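Endoglycosidase (Bacteroides thetaiotaomicron, PDB 6Q64) probably hydrolyses complex N-glycans, as a family 18 glycoside hydrolase built on a TIM barrel. Local coordinates at residues 249-254 with 278-283; 69-74 with 324-329; 184-189 with 230-235; 263-268 with 317-322; 98-103 with 128-133. The protein carries 1 engineered substitution. All blocks are in the same frame, centred on the assembly; numbering follows the deposited sequence.

Interaction 1: residues 249-254 with 278-283; sequences DHYIYQ and RKTIIT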
# COMPACT_ATOMS: atom_id res chain seq x y z
N ASP A 249 6.46 2.74 7.34
CA ASP A 249 6.85 1.33 7.20
C ASP A 249 7.22 1.05 5.74
O ASP A 249 8.05 0.13 5.52
CB ASP A 249 5.74 0.45 7.77
CG ASP A 249 5.50 0.69 9.25
OD1 ASP A 249 6.46 0.51 10.02
OD2 ASP A 249 4.37 1.07 9.62
N HIS A 250 6.68 1.79 4.77
CA HIS A 250 7.05 1.59 3.33
C HIS A 250 6.96 2.90 2.56
O HIS A 250 6.07 3.73 2.85
CB HIS A 250 6.14 0.61 2.57
CG HIS A 250 6.35 -0.81 2.95
ND1 HIS A 250 5.59 -1.42 3.90
CD2 HIS A 250 7.27 -1.71 2.55
CE1 HIS A 250 6.02 -2.66 4.09
NE2 HIS A 250 7.06 -2.86 3.28
N TYR A 251 7.84 3.03 1.58
CA TYR A 251 7.92 4.16 0.63
C TYR A 251 7.37 3.63 -0.68
O TYR A 251 7.99 2.71 -1.26
CB TYR A 251 9.37 4.65 0.54
CG TYR A 251 10.14 4.67 1.85
CD1 TYR A 251 9.59 5.22 2.99
CD2 TYR A 251 11.40 4.14 1.96
CE1 TYR A 251 10.26 5.20 4.20
CE2 TYR A 251 12.08 4.11 3.16
CZ TYR A 251 11.52 4.66 4.29
OH TYR A 251 12.18 4.68 5.48
N ILE A 252 6.21 4.11 -1.12
CA ILE A 252 5.49 3.48 -2.26
C ILE A 252 5.50 4.46 -3.42
O ILE A 252 4.97 5.59 -3.25
CB ILE A 252 4.05 3.06 -1.90
CG1 ILE A 252 4.00 2.28 -0.59
CG2 ILE A 252 3.43 2.29 -3.05
CD1 ILE A 252 2.65 1.71 -0.27
N TYR A 253 6.07 4.04 -4.53
CA TYR A 253 6.22 4.92 -5.70
C TYR A 253 5.32 4.39 -6.82
O TYR A 253 5.20 3.19 -7.03
CB TYR A 253 7.68 5.05 -6.14
CG TYR A 253 8.66 5.56 -5.10
CD1 TYR A 253 9.15 4.72 -4.12
CD2 TYR A 253 9.14 6.84 -5.13
CE1 TYR A 253 10.07 5.17 -3.19
CE2 TYR A 253 10.05 7.31 -4.19
CZ TYR A 253 10.53 6.47 -3.23
OH TYR A 253 11.47 6.86 -2.32
N GLN A 254 4.70 5.35 -7.50
CA GLN A 254 4.02 5.19 -8.79
C GLN A 254 5.07 5.19 -9.89
O GLN A 254 5.22 6.22 -10.51
CB GLN A 254 3.04 6.35 -8.96
CG GLN A 254 1.75 6.19 -8.19
CD GLN A 254 1.76 6.80 -6.82
OE1 GLN A 254 1.52 8.00 -6.65
NE2 GLN A 254 1.93 5.97 -5.82
N ARG A 278 14.82 -2.02 1.14
CA ARG A 278 13.91 -3.08 1.66
C ARG A 278 12.53 -2.50 2.02
O ARG A 278 11.57 -3.28 2.10
CB ARG A 278 14.59 -3.84 2.79
CG ARG A 278 15.72 -4.74 2.28
CD ARG A 278 15.31 -5.81 1.28
NE ARG A 278 14.20 -6.54 1.88
CZ ARG A 278 13.11 -6.99 1.27
NH1 ARG A 278 12.18 -7.61 1.97
NH2 ARG A 278 12.94 -6.83 -0.03
N LYS A 279 12.37 -1.19 2.15
CA LYS A 279 11.05 -0.62 2.47
C LYS A 279 10.41 0.03 1.24
O LYS A 279 9.29 0.58 1.35
CB LYS A 279 11.19 0.41 3.59
CG LYS A 279 11.76 -0.12 4.88
CD LYS A 279 12.11 0.99 5.86
CE LYS A 279 10.97 1.92 6.20
NZ LYS A 279 11.35 2.81 7.32
N THR A 280 11.08 0.02 0.10
CA THR A 280 10.52 0.68 -1.10
C THR A 280 9.64 -0.33 -1.86
O THR A 280 10.04 -1.51 -2.05
CB THR A 280 11.63 1.31 -1.95
OG1 THR A 280 12.24 2.36 -1.21
CG2 THR A 280 11.05 1.87 -3.22
N ILE A 281 8.47 0.12 -2.27
CA ILE A 281 7.54 -0.65 -3.13
C ILE A 281 7.39 0.13 -4.43
O ILE A 281 7.14 1.34 -4.36
CB ILE A 281 6.20 -0.90 -2.40
CG1 ILE A 281 6.33 -2.08 -1.43
CG2 ILE A 281 5.09 -1.18 -3.38
CD1 ILE A 281 5.38 -2.03 -0.28
N ILE A 282 7.56 -0.53 -5.57
CA ILE A 282 7.34 0.12 -6.89
C ILE A 282 6.12 -0.52 -7.54
O ILE A 282 5.94 -1.74 -7.43
CB ILE A 282 8.60 0.05 -7.76
CG1 ILE A 282 9.38 -1.25 -7.57
CG2 ILE A 282 9.45 1.26 -7.45
CD1 ILE A 282 10.50 -1.46 -8.58
N THR A 283 5.30 0.32 -8.15
CA THR A 283 3.95 -0.04 -8.61
C THR A 283 3.80 0.35 -10.07
O THR A 283 4.40 1.35 -10.56
CB THR A 283 2.86 0.62 -7.77
OG1 THR A 283 2.83 2.03 -8.03
CG2 THR A 283 3.05 0.32 -6.30
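Lys279 and Tyr251 meet at the start of two neighbouring parallel strands and bury much of the surface between them. The aliphatic chain of Lys279 crosses the phenol obliquely and bends at chi3 (56°), a turn that puts CE 3.4 Å from Tyr251 CZ. Beyond it NZ donates a hydrogen bond of 2.8 Å to Tyr251 OH. The same ammonium group also binds the carbonyls of Ser245 and Val248, and the hydroxyl has further partners in the carbonyls of Asp274 and Ser245, so both polar ends are tied to the end of helix 242-245 and to the chain before each strand.

Ile281, on the other face of the sheet, lies over His250: its CD1 sits 3.8 Å from the imidazole centroid in a CH-pi contact, while Lys279 O approaches that ring at its edge. Further along, CG2 of Ile281 packs side by side with CG2 of Ile252.

Between these two layers the backbones are zipped in parallel register. Tyr251 N donates to Lys279 O, Ile281 N to Tyr251 O (2.8 Å) and Tyr253 N to Ile281 O (2.9 Å). At the far end Tyr253 O receives Thr283 OG1 at 2.8 Å and, more weakly, Thr283 N. With strands 251-254 and 280-283 inclined by 20°, this is the regular pairing of adjacent staves in the (beta/alpha)8 barrel of family 18 glycoside hydrolases.

Interaction 2: residues 69-74 with 324-329; sequences PHVKGF and GKRIGG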
# COMPACT_ATOMS: atom_id res chain seq x y z
N PRO A 69 11.43 -12.23 5.17
CA PRO A 69 11.71 -11.09 4.30
C PRO A 69 11.78 -11.60 2.85
O PRO A 69 12.44 -12.58 2.55
CB PRO A 69 13.03 -10.61 4.91
CG PRO A 69 13.76 -11.90 5.24
CD PRO A 69 12.69 -12.94 5.49
N HIS A 70 11.04 -10.91 1.99
CA HIS A 70 10.65 -11.39 0.64
C HIS A 70 10.22 -10.18 -0.17
O HIS A 70 10.09 -9.12 0.43
CB HIS A 70 9.54 -12.44 0.74
CG HIS A 70 8.24 -11.94 1.27
ND1 HIS A 70 7.97 -11.89 2.63
CD2 HIS A 70 7.13 -11.50 0.62
CE1 HIS A 70 6.76 -11.37 2.81
NE2 HIS A 70 6.21 -11.14 1.58
N VAL A 71 10.03 -10.32 -1.48
CA VAL A 71 9.38 -9.24 -2.27
C VAL A 71 7.90 -9.23 -1.90
O VAL A 71 7.20 -10.14 -2.32
CB VAL A 71 9.55 -9.46 -3.76
CG1 VAL A 71 8.84 -8.37 -4.51
CG2 VAL A 71 11.00 -9.57 -4.16
N LYS A 72 7.48 -8.29 -1.07
CA LYS A 72 6.08 -8.10 -0.67
C LYS A 72 5.24 -7.84 -1.91
O LYS A 72 5.79 -7.35 -2.92
CB LYS A 72 5.94 -6.96 0.33
CG LYS A 72 6.32 -7.37 1.74
CD LYS A 72 6.15 -6.29 2.77
CE LYS A 72 6.76 -6.71 4.09
NZ LYS A 72 6.32 -5.81 5.17
N GLY A 73 3.98 -8.26 -1.86
CA GLY A 73 2.99 -8.01 -2.91
C GLY A 73 1.96 -7.07 -2.36
O GLY A 73 1.52 -7.32 -1.22
N PHE A 74 1.65 -6.02 -3.10
CA PHE A 74 0.77 -4.92 -2.68
C PHE A 74 -0.12 -4.53 -3.87
O PHE A 74 0.14 -4.91 -5.03
CB PHE A 74 1.66 -3.78 -2.18
CG PHE A 74 1.01 -2.41 -2.16
CD1 PHE A 74 0.29 -1.99 -1.06
CD2 PHE A 74 1.12 -1.57 -3.25
CE1 PHE A 74 -0.33 -0.75 -1.06
CE2 PHE A 74 0.49 -0.34 -3.25
CZ PHE A 74 -0.24 0.06 -2.16
N GLY A 324 23.01 -4.13 -4.08
CA GLY A 324 22.85 -5.59 -4.21
C GLY A 324 21.56 -6.08 -3.56
O GLY A 324 21.21 -7.25 -3.68
N LYS A 325 20.88 -5.23 -2.83
CA LYS A 325 19.65 -5.61 -2.12
C LYS A 325 18.47 -5.61 -3.08
O LYS A 325 18.49 -4.90 -4.11
CB LYS A 325 19.35 -4.63 -1.00
CG LYS A 325 20.09 -4.96 0.28
CD LYS A 325 19.99 -3.88 1.29
CE LYS A 325 20.87 -4.12 2.49
NZ LYS A 325 21.02 -2.87 3.26
N ARG A 326 17.46 -6.38 -2.71
CA ARG A 326 16.29 -6.64 -3.56
C ARG A 326 15.25 -5.63 -3.09
O ARG A 326 15.14 -5.39 -1.85
CB ARG A 326 15.90 -8.12 -3.48
CG ARG A 326 14.52 -8.47 -4.01
CD ARG A 326 14.33 -8.14 -5.48
NE ARG A 326 15.33 -8.71 -6.37
CZ ARG A 326 15.44 -10.01 -6.68
NH1 ARG A 326 14.61 -10.92 -6.20
NH2 ARG A 326 16.37 -10.38 -7.53
N ILE A 327 14.57 -5.02 -4.05
CA ILE A 327 13.43 -4.10 -3.79
C ILE A 327 12.57 -4.76 -2.75
O ILE A 327 12.57 -5.96 -2.71
CB ILE A 327 12.65 -3.82 -5.07
CG1 ILE A 327 11.74 -2.61 -4.92
CG2 ILE A 327 11.87 -5.06 -5.49
CD1 ILE A 327 12.45 -1.30 -4.78
N GLY A 328 11.84 -3.99 -1.98
CA GLY A 328 11.05 -4.48 -0.85
C GLY A 328 9.74 -5.08 -1.30
O GLY A 328 9.20 -5.90 -0.54
N GLY A 329 9.22 -4.61 -2.44
CA GLY A 329 8.00 -5.15 -3.03
C GLY A 329 7.54 -4.47 -4.30
O GLY A 329 8.09 -3.44 -4.71
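Lys72 and Gly329 face each other in a parallel bridge, their CA atoms 4.2 Å apart, where the first and last strands of the TIM barrel come together. One backbone hydrogen bond joins the two segments: Lys72 N donates to Gly328 O at 3.0 Å, with an N-H...O angle of 155°. Pairing then continues into the strand that Gly329 begins, since Lys72 and Phe74 both bond to the backbone of Ile330. The main chains are close here. Gly329 CA lies 3.1 Å from Lys72 O, an approach helped by the lack of a side chain on Gly329.

Among the side chains Val71 does most of the packing, and its two methyls divide the work. CG1, anti to the backbone N (chi1 178°), rests 3.6 Å from Gly329 CA. CG2 points instead to the bent chain of Arg326, 3.7 Å from its CG and a little farther from CD, and lies near the plane of the guanidinium at its edge. That guanidinium is held by Asp320 in a salt bridge and by the carbonyl of Tyr359, so the aliphatic part of Arg326 is presented to Val71 while its charge is used beyond the contact. The CB of His70 points away from 324-329, and its NE2 bonds to Asp99. Lys72 sends the end of its extended chain away, leaving its CB 3.5 Å from Gly328 O.

Interaction 3: residues 184-189 with 230-235; sequences GFDIDY and MLVMDG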
# COMPACT_ATOMS: atom_id res chain seq x y z
N GLY A 184 -4.16 -0.05 8.98
CA GLY A 184 -3.46 1.24 9.11
C GLY A 184 -3.82 2.22 8.02
O GLY A 184 -4.98 2.25 7.58
N PHE A 185 -2.85 3.05 7.60
CA PHE A 185 -3.13 4.17 6.69
C PHE A 185 -2.01 4.30 5.66
O PHE A 185 -0.85 3.89 5.92
CB PHE A 185 -3.33 5.46 7.48
CG PHE A 185 -3.90 6.57 6.65
CD1 PHE A 185 -5.25 6.61 6.35
CD2 PHE A 185 -3.08 7.54 6.10
CE1 PHE A 185 -5.77 7.62 5.55
CE2 PHE A 185 -3.60 8.55 5.30
CZ PHE A 185 -4.95 8.58 5.02
N ASP A 186 -2.41 4.87 4.52
CA ASP A 186 -1.58 5.10 3.33
C ASP A 186 -1.76 6.57 2.97
O ASP A 186 -2.80 6.90 2.37
CB ASP A 186 -2.01 4.27 2.12
CG ASP A 186 -1.21 4.50 0.85
OD1 ASP A 186 -0.77 5.62 0.59
OD2 ASP A 186 -1.04 3.55 0.10
N ILE A 187 -0.75 7.38 3.27
CA ILE A 187 -0.74 8.81 2.86
C ILE A 187 -0.40 8.87 1.37
O ILE A 187 0.74 8.54 1.05
CB ILE A 187 0.26 9.57 3.74
CG1 ILE A 187 -0.11 9.48 5.22
CG2 ILE A 187 0.36 11.00 3.26
CD1 ILE A 187 1.03 9.73 6.17
N ASP A 188 -1.37 9.20 0.52
CA ASP A 188 -1.10 9.56 -0.90
C ASP A 188 -0.61 11.01 -0.88
O ASP A 188 -1.48 11.93 -0.80
CB ASP A 188 -2.32 9.35 -1.81
CG ASP A 188 -2.03 9.48 -3.31
OD1 ASP A 188 -0.88 9.82 -3.66
OD2 ASP A 188 -2.96 9.24 -4.13
N TYR A 189 0.72 11.20 -0.92
CA TYR A 189 1.40 12.53 -0.79
C TYR A 189 1.91 12.98 -2.16
O TYR A 189 2.89 12.36 -2.63
CB TYR A 189 2.52 12.47 0.25
CG TYR A 189 2.86 13.79 0.89
CD1 TYR A 189 1.97 14.43 1.74
CD2 TYR A 189 4.09 14.41 0.67
CE1 TYR A 189 2.28 15.64 2.35
CE2 TYR A 189 4.43 15.61 1.28
CZ TYR A 189 3.51 16.23 2.11
OH TYR A 189 3.82 17.41 2.73
N MSE A 230 0.12 -0.29 10.53
CA MSE A 230 1.09 0.16 9.56
C MSE A 230 0.82 1.61 9.19
O MSE A 230 -0.33 2.01 9.03
CB MSE A 230 0.94 -0.65 8.28
CG MSE A 230 1.79 -1.91 8.18
SE MSE A 230 1.32 -2.72 6.44
CE MSE A 230 2.52 -1.91 5.16
N LEU A 231 1.90 2.37 8.99
CA LEU A 231 1.78 3.66 8.33
C LEU A 231 2.67 3.62 7.10
O LEU A 231 3.74 3.04 7.19
CB LEU A 231 2.18 4.81 9.26
CG LEU A 231 2.16 6.19 8.60
CD1 LEU A 231 0.80 6.51 8.02
CD2 LEU A 231 2.57 7.27 9.58
N VAL A 232 2.25 4.29 6.04
CA VAL A 232 2.79 4.07 4.67
C VAL A 232 2.52 5.34 3.86
O VAL A 232 1.53 6.04 4.09
CB VAL A 232 2.12 2.81 4.11
CG1 VAL A 232 1.53 2.98 2.71
CG2 VAL A 232 3.04 1.61 4.19
N MSE A 233 3.39 5.63 2.90
CA MSE A 233 3.30 6.89 2.19
C MSE A 233 3.61 6.64 0.71
O MSE A 233 4.55 5.92 0.38
CB MSE A 233 4.24 7.91 2.86
CG MSE A 233 4.76 9.04 1.96
SE MSE A 233 5.03 10.81 2.86
CE MSE A 233 5.78 11.56 1.26
N ASP A 234 2.80 7.21 -0.18
CA ASP A 234 3.01 6.91 -1.58
C ASP A 234 3.04 8.20 -2.38
O ASP A 234 2.47 9.22 -1.93
CB ASP A 234 1.93 5.95 -2.11
CG ASP A 234 0.62 6.63 -2.46
OD1 ASP A 234 0.52 7.18 -3.60
OD2 ASP A 234 -0.26 6.65 -1.56
N GLY A 235 3.65 8.15 -3.55
CA GLY A 235 3.77 9.34 -4.41
C GLY A 235 5.14 9.95 -4.25
O GLY A 235 6.02 9.62 -5.04
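Strand 184-189, paired with strand 230-235 inside the TIM barrel, carries the two central aspartates, Asp186 and Asp188, of the DxxDxDxE signature of family 18 glycoside hydrolases, and both face Asp234. The motif's final position, just after Tyr189, is an engineered glutamine in place of the glutamate that serves as general acid in this family.

On the barrel-lumen face the three carboxylates crowd together. Asp234 CG stands between its backbone N and carbonyl carbon (chi1 80°), and the group lies between those of Asp186 and Asp188. Its OD1 is 3.0 Å from Asp188 OD1, the two planes turned 43° apart. Its OD2 is modelled 2.4 Å from Asp186 OD1, too short to interpret with confidence, with those planes at 73°. Second partners fix the cluster: Ser102 OG bonds Asp186 OD2, and Gln254 NE2 bonds Asp234 OD1. Val232 CG1 packs against Asp186 CG at 3.6 Å.

The backbones run in parallel, held by Phe185 N to Met230 O, Ile187 N to Val232 O, Asp234 N to Ile187 O (2.7 Å) and Tyr189 N to Asp234 O.

The outward face is apolar and covered by helix 211-224. Ile187 CD1 meets Leu231 CD1 at 3.7 Å. Nearby, Met233, a selenomethionine, makes a Met-aromatic contact with Tyr189, its SE oblique to the ring at 4.8 Å from the centroid and its CE 3.4 Å from Tyr189 CD2.

Interaction 4: residues 263-268 with 317-322; sequences SVIYKI and ATLDLP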
# COMPACT_ATOMS: atom_id res chain seq x y z
N SER A 263 16.11 4.20 -15.00
CA SER A 263 15.19 5.34 -14.76
C SER A 263 14.28 5.06 -13.55
O SER A 263 13.81 6.04 -12.93
CB SER A 263 14.39 5.72 -15.98
OG SER A 263 13.43 4.73 -16.30
N VAL A 264 14.10 3.80 -13.17
CA VAL A 264 13.26 3.46 -11.98
C VAL A 264 14.11 3.60 -10.72
O VAL A 264 13.64 4.21 -9.76
CB VAL A 264 12.67 2.04 -12.08
CG1 VAL A 264 11.80 1.67 -10.89
CG2 VAL A 264 11.88 1.90 -13.36
N ILE A 265 15.32 3.06 -10.76
CA ILE A 265 16.35 3.21 -9.69
C ILE A 265 16.55 4.71 -9.42
O ILE A 265 16.52 5.09 -8.23
CB ILE A 265 17.65 2.49 -10.05
CG1 ILE A 265 17.36 1.04 -10.46
CG2 ILE A 265 18.62 2.58 -8.87
CD1 ILE A 265 18.53 0.10 -10.45
N TYR A 266 16.65 5.55 -10.46
CA TYR A 266 16.91 6.99 -10.23
C TYR A 266 15.78 7.57 -9.38
O TYR A 266 16.01 8.43 -8.52
CB TYR A 266 17.10 7.78 -11.51
CG TYR A 266 17.17 9.27 -11.26
CD1 TYR A 266 16.00 9.98 -11.04
CD2 TYR A 266 18.36 9.95 -11.23
CE1 TYR A 266 16.01 11.35 -10.82
CE2 TYR A 266 18.39 11.32 -11.03
CZ TYR A 266 17.21 12.03 -10.82
OH TYR A 266 17.20 13.37 -10.57
N LYS A 267 14.57 7.08 -9.61
CA LYS A 267 13.34 7.61 -8.96
C LYS A 267 13.34 7.26 -7.48
O LYS A 267 12.82 8.09 -6.70
CB LYS A 267 12.09 7.06 -9.64
CG LYS A 267 10.81 7.32 -8.86
CD LYS A 267 9.57 7.02 -9.66
CE LYS A 267 8.51 8.08 -9.52
NZ LYS A 267 7.75 8.21 -10.78
N ILE A 268 13.81 6.07 -7.10
CA ILE A 268 13.60 5.53 -5.72
C ILE A 268 14.90 5.55 -4.92
O ILE A 268 14.82 5.31 -3.70
CB ILE A 268 12.99 4.12 -5.74
CG1 ILE A 268 13.91 3.10 -6.39
CG2 ILE A 268 11.63 4.11 -6.40
CD1 ILE A 268 13.52 1.69 -6.09
N ALA A 317 9.80 -6.68 -9.90
CA ALA A 317 9.76 -7.73 -8.85
C ALA A 317 11.16 -8.26 -8.61
O ALA A 317 11.36 -8.77 -7.51
CB ALA A 317 8.81 -8.83 -9.26
N THR A 318 12.05 -8.23 -9.61
CA THR A 318 13.37 -8.89 -9.53
C THR A 318 14.50 -7.84 -9.39
O THR A 318 15.67 -8.24 -9.63
CB THR A 318 13.66 -9.75 -10.76
OG1 THR A 318 13.64 -8.86 -11.86
CG2 THR A 318 12.65 -10.86 -10.97
N LEU A 319 14.15 -6.60 -9.03
CA LEU A 319 15.03 -5.40 -9.11
C LEU A 319 16.09 -5.50 -8.03
O LEU A 319 15.72 -5.33 -6.85
CB LEU A 319 14.20 -4.15 -8.90
CG LEU A 319 14.94 -2.85 -9.13
CD1 LEU A 319 15.29 -2.68 -10.58
CD2 LEU A 319 14.11 -1.67 -8.70
N ASP A 320 17.32 -5.84 -8.42
CA ASP A 320 18.55 -5.81 -7.59
C ASP A 320 19.04 -4.38 -7.62
O ASP A 320 19.33 -3.92 -8.70
CB ASP A 320 19.57 -6.81 -8.13
CG ASP A 320 19.12 -8.25 -7.86
OD1 ASP A 320 18.28 -8.42 -6.90
OD2 ASP A 320 19.67 -9.19 -8.53
N LEU A 321 19.00 -3.67 -6.51
CA LEU A 321 19.52 -2.26 -6.40
C LEU A 321 21.04 -2.20 -6.37
O LEU A 321 21.71 -3.22 -6.27
CB LEU A 321 18.87 -1.67 -5.17
CG LEU A 321 17.39 -1.48 -5.44
CD1 LEU A 321 16.52 -2.03 -4.34
CD2 LEU A 321 17.12 -0.03 -5.73
N PRO A 322 21.67 -1.02 -6.53
CA PRO A 322 23.13 -0.97 -6.75
C PRO A 322 23.88 -1.55 -5.53
O PRO A 322 24.87 -2.19 -5.71
CB PRO A 322 23.41 0.49 -6.99
CG PRO A 322 22.04 1.06 -7.38
CD PRO A 322 21.07 0.32 -6.50
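Ile265 and Ile268, on one side of helix 261-268, meet Leu319, Leu321 and Pro322 of the loop that follows helix 311-317. This is packing in the outer layer of the TIM barrel, between a helix lying outside the strands and the connection leading to the last strand.

The side-chain contacts across the segments are all apolar, made by branch ends at ordinary van der Waals spacing. Ile265 contributes the largest share. Its CG2 lies 4.0 Å from Pro322 CG, the two side chains sliding past each other in opposite directions, and 4.3 Å from Leu321 CD2. Its CG1, which is anti to the carbonyl carbon (chi1 -50°), faces Leu319 CD1 at 4.3 Å. Ile268, one turn on, is buried deeper, against Tyr253, Thr280 and Ile282 of the barrel wall, and sets CD1 against the CD2 methyls of both leucines.

Polar groups serve the surroundings instead, and no hydrogen bond links the segments. Asp320 points away from the helix, and its carboxylate forms a salt bridge with Arg302 besides the one with Arg326. The backbone of Leu319 pairs with that of Ile327. Leu319 points to the helix, whereas only the end of Leu321 bends toward it. At the inner end Ile268 CD1 lies 4.3 Å from Leu319 CD2 and 4.0 Å from Leu321 CD2, crossing the Leu321 side chain at about a right angle.

Interaction 5: residues 98-103 with 128-133; sequences VDFVSL and KALLCW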
# COMPACT_ATOMS: atom_id res chain seq x y z
N VAL A 98 -0.10 -11.92 -1.89
CA VAL A 98 -0.33 -10.49 -1.53
C VAL A 98 -0.19 -10.32 -0.02
O VAL A 98 -0.93 -10.98 0.69
CB VAL A 98 -1.72 -10.05 -2.01
CG1 VAL A 98 -2.19 -8.84 -1.25
CG2 VAL A 98 -1.72 -9.78 -3.50
N ASP A 99 0.67 -9.41 0.44
CA ASP A 99 0.98 -9.17 1.88
C ASP A 99 0.04 -8.14 2.47
O ASP A 99 -0.42 -8.36 3.61
CB ASP A 99 2.40 -8.70 2.07
CG ASP A 99 3.34 -9.83 1.74
OD1 ASP A 99 3.39 -10.76 2.54
OD2 ASP A 99 3.92 -9.80 0.67
N PHE A 100 -0.23 -7.06 1.73
CA PHE A 100 -1.16 -6.01 2.20
C PHE A 100 -1.69 -5.21 1.01
O PHE A 100 -1.19 -5.32 -0.10
CB PHE A 100 -0.48 -5.09 3.23
CG PHE A 100 0.49 -4.08 2.67
CD1 PHE A 100 1.76 -4.45 2.26
CD2 PHE A 100 0.13 -2.74 2.56
CE1 PHE A 100 2.65 -3.51 1.76
CE2 PHE A 100 1.02 -1.80 2.04
CZ PHE A 100 2.28 -2.18 1.66
N VAL A 101 -2.65 -4.34 1.27
CA VAL A 101 -3.40 -3.69 0.19
C VAL A 101 -3.89 -2.33 0.70
O VAL A 101 -4.12 -2.17 1.93
CB VAL A 101 -4.52 -4.67 -0.22
CG1 VAL A 101 -5.90 -4.05 -0.30
CG2 VAL A 101 -4.19 -5.43 -1.50
N SER A 102 -4.00 -1.39 -0.22
CA SER A 102 -4.63 -0.08 0.01
C SER A 102 -5.98 -0.06 -0.70
O SER A 102 -6.01 -0.40 -1.90
CB SER A 102 -3.73 1.02 -0.44
OG SER A 102 -2.75 1.28 0.56
N LEU A 103 -7.02 0.35 0.02
CA LEU A 103 -8.42 0.37 -0.46
C LEU A 103 -8.69 1.68 -1.19
O LEU A 103 -9.09 2.67 -0.54
CB LEU A 103 -9.34 0.16 0.74
CG LEU A 103 -9.02 -1.09 1.56
CD1 LEU A 103 -9.73 -1.07 2.90
CD2 LEU A 103 -9.39 -2.33 0.78
N LYS A 128 -3.25 -7.60 5.37
CA LYS A 128 -3.51 -6.27 5.99
C LYS A 128 -4.13 -5.31 4.98
O LYS A 128 -3.63 -5.19 3.81
CB LYS A 128 -2.21 -5.68 6.54
CG LYS A 128 -1.64 -6.37 7.77
CD LYS A 128 -0.33 -5.75 8.20
CE LYS A 128 0.46 -6.61 9.14
NZ LYS A 128 -0.29 -6.84 10.39
N ALA A 129 -5.14 -4.57 5.43
CA ALA A 129 -5.86 -3.61 4.58
C ALA A 129 -5.72 -2.21 5.15
O ALA A 129 -5.96 -2.02 6.38
CB ALA A 129 -7.30 -4.03 4.44
N LEU A 130 -5.36 -1.26 4.28
CA LEU A 130 -5.09 0.14 4.67
C LEU A 130 -6.18 1.04 4.13
O LEU A 130 -6.50 0.93 2.95
CB LEU A 130 -3.76 0.58 4.04
CG LEU A 130 -2.54 -0.21 4.47
CD1 LEU A 130 -1.30 0.51 4.00
CD2 LEU A 130 -2.51 -0.40 5.99
N LEU A 131 -6.62 1.99 4.94
CA LEU A 131 -7.29 3.19 4.40
C LEU A 131 -6.27 3.98 3.60
O LEU A 131 -5.10 3.82 3.85
CB LEU A 131 -7.89 4.01 5.54
CG LEU A 131 -9.30 3.58 5.93
CD1 LEU A 131 -10.02 4.71 6.65
CD2 LEU A 131 -10.09 3.14 4.70
N CYS A 132 -6.74 4.81 2.68
CA CYS A 132 -5.93 5.47 1.65
C CYS A 132 -6.72 6.60 1.01
O CYS A 132 -7.90 6.39 0.76
CB CYS A 132 -5.58 4.53 0.53
SG CYS A 132 -4.63 5.38 -0.74
N TRP A 133 -6.07 7.71 0.73
CA TRP A 133 -6.64 8.93 0.09
C TRP A 133 -5.60 10.04 0.15
O TRP A 133 -4.74 9.97 1.03
CB TRP A 133 -7.96 9.35 0.74
CG TRP A 133 -7.90 9.94 2.12
CD1 TRP A 133 -7.37 11.14 2.47
CD2 TRP A 133 -8.52 9.42 3.32
NE1 TRP A 133 -7.57 11.39 3.80
CE2 TRP A 133 -8.27 10.35 4.35
CE3 TRP A 133 -9.22 8.25 3.64
CZ2 TRP A 133 -8.70 10.14 5.67
CZ3 TRP A 133 -9.66 8.05 4.94
CH2 TRP A 133 -9.41 8.99 5.94
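Phe100 packs on Leu130, and Leu103 on Ala129, where two consecutive parallel strands of the TIM barrel, 100-102 and 128-135, are joined through helix 112-123 in a beta-alpha-beta unit. The tight part lies toward the C-terminal ends. Leu130 N donates to Val101 O at 2.8 Å, and Leu103 N to Leu130 O at 3.0 Å and nearly straight (168°). On the face shared by Phe100, Ser102 and Leu130, the methyl CD1 of Leu130 touches Phe100 CE2 at 3.8 Å and also lies beside Ser102 OG, the partner of Asp186. The rings of Phe74 and His250 also meet the phenyl. On the side of the sheet that carries Ala129, Leu103 CD1 comes to 4.1 Å from Ala129 CB.

Toward the N-terminal ends the pairing is looser. Lys128 N makes only a weak bond to Asp99 O (3.4 Å, 130°), and the partly exposed Lys128 leads its amine away from the other strand. The carboxylate of Asp99, bound by His70, also meets Gly73 N and Arg66. Even so, the backbone closes up one residue later: Val101 N donates to Lys128 O at 2.9 Å, and that oxygen is also 3.2 Å from Phe100 CB.

Interactions 1, 2, 3 and 5 are pairings in one closed barrel, and interaction 4 packs outside it. Interaction 2 joins strand 72-76 to 329-333, and Gly73 O with Asp99 N (2.8 Å) carries the circle on to interaction 5. Ser102 OG of interaction 5 lies 2.9 Å from Asp186 OD2 of interaction 3, in the acidic signature; the centres of the two contacts are about 9 Å apart. Interaction 1 borders that cluster from the other side, with Ile252 N 2.9 Å from Met233 O and Gln254 bound to Asp234. Interaction 4, its centre about 20 Å from that of interaction 3, is remote from the acidic site but adjoins interaction 2, where Ile327 N lies 3.0 Å from Leu319 O.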